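Local coordinates for putative potassium transport protein (Staphylococcus aureus 08BA02176, PDB 4XTT) that binds c-di-AMP through the RCK_C domain of KtrA, a regulator that probably controls potassium uptake, at the interface of chains A and B. Sequence-based numbering; all coordinates share one arbitrary frame. Chains: chain A/B, Putative potassium transport protein.

Contact 1: the interface of chains A and B. Residues chain A 37, 43-45, 56; chain B 43-45, 56.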
# COMPACT_ATOMS: atom_id res chain seq x y z
N ARG A 37 -0.87 8.65 4.57
CA ARG A 37 -2.18 8.01 4.44
C ARG A 37 -3.24 8.70 5.29
O ARG A 37 -4.39 8.85 4.85
CB ARG A 37 -2.10 6.54 4.82
CG ARG A 37 -3.37 5.77 4.48
CD ARG A 37 -3.07 4.29 4.38
NE ARG A 37 -2.25 3.86 5.51
CZ ARG A 37 -1.14 3.14 5.39
NH1 ARG A 37 -0.71 2.74 4.20
NH2 ARG A 37 -0.46 2.80 6.48
N ASN A 43 -1.78 5.32 -0.35
CA ASN A 43 -1.01 4.20 0.16
C ASN A 43 0.33 4.08 -0.57
O ASN A 43 0.38 4.08 -1.80
CB ASN A 43 -1.80 2.91 0.01
CG ASN A 43 -1.07 1.70 0.55
OD1 ASN A 43 -0.33 1.79 1.53
ND2 ASN A 43 -1.28 0.54 -0.08
N ILE A 44 1.41 4.04 0.20
CA ILE A 44 2.73 3.82 -0.37
C ILE A 44 3.06 2.33 -0.26
O ILE A 44 3.25 1.80 0.84
CB ILE A 44 3.79 4.67 0.34
CG1 ILE A 44 3.44 6.15 0.19
CG2 ILE A 44 5.19 4.35 -0.19
CD1 ILE A 44 4.53 7.08 0.60
N ILE A 45 3.10 1.66 -1.41
CA ILE A 45 3.28 0.21 -1.50
C ILE A 45 4.75 -0.14 -1.28
O ILE A 45 5.08 -1.15 -0.64
CB ILE A 45 2.81 -0.33 -2.87
CG1 ILE A 45 1.36 0.07 -3.11
CG2 ILE A 45 2.94 -1.84 -2.93
CD1 ILE A 45 0.83 -0.31 -4.48
N SER A 56 6.59 -2.31 1.99
CA SER A 56 5.97 -1.89 3.24
C SER A 56 6.95 -1.07 4.07
O SER A 56 7.34 -1.48 5.17
CB SER A 56 5.47 -3.10 4.03
OG SER A 56 4.64 -2.70 5.10
N ASN B 43 1.99 -4.66 4.43
CA ASN B 43 1.21 -3.59 3.83
C ASN B 43 -0.06 -4.11 3.16
O ASN B 43 -0.00 -5.05 2.36
CB ASN B 43 2.05 -2.81 2.83
CG ASN B 43 1.28 -1.69 2.17
OD1 ASN B 43 0.39 -1.09 2.76
ND2 ASN B 43 1.66 -1.37 0.94
N ILE B 44 -1.20 -3.53 3.50
CA ILE B 44 -2.45 -3.91 2.87
C ILE B 44 -2.75 -3.01 1.70
O ILE B 44 -2.98 -1.81 1.86
CB ILE B 44 -3.63 -3.91 3.86
CG1 ILE B 44 -3.43 -5.03 4.88
CG2 ILE B 44 -4.94 -4.15 3.12
CD1 ILE B 44 -4.66 -5.33 5.66
N ILE B 45 -2.70 -3.61 0.51
CA ILE B 45 -2.86 -2.91 -0.76
C ILE B 45 -4.32 -2.63 -1.10
O ILE B 45 -4.64 -1.53 -1.55
CB ILE B 45 -2.23 -3.74 -1.90
CG1 ILE B 45 -0.76 -4.02 -1.60
CG2 ILE B 45 -2.36 -3.01 -3.24
CD1 ILE B 45 -0.10 -4.94 -2.62
N SER B 56 -6.56 1.01 -1.93
CA SER B 56 -6.06 1.81 -0.80
C SER B 56 -7.08 2.02 0.32
O SER B 56 -7.53 3.14 0.55
CB SER B 56 -5.58 3.18 -1.31
OG SER B 56 -4.33 3.07 -1.96

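Contact 2: the interface of chains A and B. Residues chain A 48, 51, 53; chain B 7, 10-11, 14.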
# COMPACT_ATOMS: atom_id res chain seq x y z
N LYS A 48 11.48 2.84 -4.16
CA LYS A 48 12.61 2.40 -4.98
C LYS A 48 13.90 3.06 -4.55
O LYS A 48 14.10 4.26 -4.72
CB LYS A 48 12.39 2.69 -6.46
CG LYS A 48 11.47 1.74 -7.16
CD LYS A 48 11.83 1.66 -8.64
CE LYS A 48 13.22 1.04 -8.83
NZ LYS A 48 13.49 0.61 -10.25
N LYS A 51 17.90 0.62 -7.61
CA LYS A 51 17.08 -0.20 -8.49
C LYS A 51 16.53 -1.36 -7.68
O LYS A 51 16.25 -2.44 -8.21
CB LYS A 51 17.89 -0.68 -9.69
CG LYS A 51 18.50 0.45 -10.53
CD LYS A 51 17.45 1.46 -11.03
CE LYS A 51 16.56 0.87 -12.12
NZ LYS A 51 15.70 1.90 -12.76
N PHE A 53 13.70 -2.51 -4.39
CA PHE A 53 12.39 -2.15 -3.84
C PHE A 53 12.25 -2.38 -2.33
O PHE A 53 12.32 -3.52 -1.86
CB PHE A 53 11.28 -2.94 -4.53
CG PHE A 53 11.07 -2.59 -5.97
CD1 PHE A 53 10.33 -1.47 -6.33
CD2 PHE A 53 11.59 -3.40 -6.98
CE1 PHE A 53 10.13 -1.16 -7.67
CE2 PHE A 53 11.40 -3.09 -8.31
CZ PHE A 53 10.67 -1.96 -8.65
N ASP B 7 7.44 -1.18 -12.68
CA ASP B 7 8.05 -1.29 -11.36
C ASP B 7 7.16 -2.13 -10.46
O ASP B 7 7.65 -2.87 -9.61
CB ASP B 7 8.30 0.08 -10.75
CG ASP B 7 9.55 0.75 -11.31
OD1 ASP B 7 10.38 0.06 -11.94
OD2 ASP B 7 9.72 1.97 -11.11
N GLU B 10 7.69 -5.72 -11.52
CA GLU B 10 9.00 -6.15 -11.06
C GLU B 10 8.93 -6.39 -9.56
O GLU B 10 9.53 -7.33 -9.03
CB GLU B 10 10.07 -5.11 -11.38
CG GLU B 10 11.48 -5.53 -10.99
CD GLU B 10 12.50 -4.46 -11.33
OE1 GLU B 10 12.09 -3.42 -11.90
OE2 GLU B 10 13.70 -4.64 -11.01
N LEU B 11 8.12 -5.59 -8.88
CA LEU B 11 8.01 -5.66 -7.43
C LEU B 11 7.13 -6.83 -7.00
O LEU B 11 7.36 -7.44 -5.95
CB LEU B 11 7.44 -4.35 -6.91
CG LEU B 11 6.76 -4.29 -5.54
CD1 LEU B 11 7.80 -4.30 -4.43
CD2 LEU B 11 5.89 -3.04 -5.45
N GLU B 14 9.30 -10.10 -7.07
CA GLU B 14 10.44 -10.26 -6.18
C GLU B 14 9.98 -10.33 -4.73
O GLU B 14 10.72 -10.76 -3.85
CB GLU B 14 11.41 -9.08 -6.35
CG GLU B 14 12.24 -9.09 -7.63
CD GLU B 14 13.25 -7.96 -7.68
OE1 GLU B 14 14.13 -7.91 -6.79
OE2 GLU B 14 13.18 -7.12 -8.60

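Contact 1: the interface of chains A and B
The side-chain amides of A:Asn43 and B:Asn43 meet head-on across the interface. Their planes stand 65° apart, so they do not stack face to face. The modelled oxygens lie near each other, with A:Asn43 OD1 3.2 Å from B:Asn43 OD1. Which amide atom is oxygen and which nitrogen is tentative at this resolution. On the chain A side, A:Arg37 supports the choice: its guanidinium turns an edge, in its own plane, to the amide oxygen, and A:Arg37 NH1 lies 2.9 Å from A:Asn43 OD1. The same NH1 is 4.2 Å from B:Asn43 OD1, so its charge probably reaches both amides.

The amide nitrogens, as modelled, point past each other towards the opposite backbone. A:Asn43 ND2 is 3.5 Å from B:Ile44 O, and B:Asn43 ND2 is 3.6 Å from A:Ile44 O. B:Asn43 ND2 also approaches the CA and side chain of A:Ile45. In both copies CG is anti to the backbone N (chi1 -178° in A:Asn43), which carries each amide across to its twin.

Behind the amides, each Asn43 CB packs against Ser56 of the partner. The two serine hydroxyls are modelled differently. A:Ser56 OG lies 3.4 Å from B:Asn43 N, and B:Ser56 OG lies beside A:Asn43 CB.

This is a homotypic patch between two copies of the RCK_C domain, probably part of a dimer that forms the c-di-AMP pocket. Arg37, Asn43 and Ile44 also belong to that pocket. The patch brings together the first residues of strand 43-49 from both chains, with A:Arg37 supplied by helix 36-40 and Ser56 by the loop after strand 52-55.

Contact 2: the interface of chains A and B
The ring of A:Phe53 stands against helix 3-12 of chain B and is touched on a face and along its edge. B:Leu11 CB caps the middle of one ring face, 4.0 Å above the plane of A:Phe53. B:Leu11 CD1 reaches back along the same side chain and packs against A:Phe53 CB at 3.7 Å.

The far rim of the ring points at two carboxylates. B:Asp7 CG and B:Glu10 CD both lie level with the ring there. The carboxylate planes are steeply turned against the ring, by 73° for B:Asp7 and 84° for B:Glu10. A:Phe53 CE2 is 3.5 Å from B:Glu10 CD. Acidic groups at the rim face the slightly positive ring hydrogens, which is probably favourable. A:Phe53 CZ also meets a backbone oxygen of the helix, B:Asp7 O, at 3.3 Å. B:Glu10 reaches the ring with an extended chain.

The chain of A:Lys48 runs nearly perpendicular to the side chain of B:Asp7. Its methylene CD lies against the carboxylate, 3.6 Å from B:Asp7 CG. The lysine is bent at chi3 (65°) and runs past the acid, giving a rather long salt bridge of 3.6 Å between A:Lys48 NZ and B:Asp7 OD1. The same nitrogen, A:Lys48 NZ, is 4.6 Å from B:Glu10 OE1, so a weaker pull from this second acid is likely. A:Lys51 may add to the field at longer range.

This helix-against-hairpin patch probably helps hold the two copies together. The chain A residues come from strands 43-49 and 52-55 and the turn that joins them. The N-terminal helix of chain B thus packs across the strand hairpin of its partner, with B:Glu14 just past the helix end.

Contact 1 and contact 2 are about 15 Å apart, measured between the centres of their C-alpha atoms. Both draw on strand 43-49 of chain A: its start serves contact 1 and its far end contact 2. Strand 52-55 and the loop after it run alongside, with A:Phe53 in contact 2 and A:Ser56 in contact 1. One hairpin therefore joins a like-with-like meeting of strand ends to the grip on the partner's N-terminal helix. Because contact 1 includes c-di-AMP pocket residues, ligand binding could influence how the two copies pack, though the structure alone does not show it.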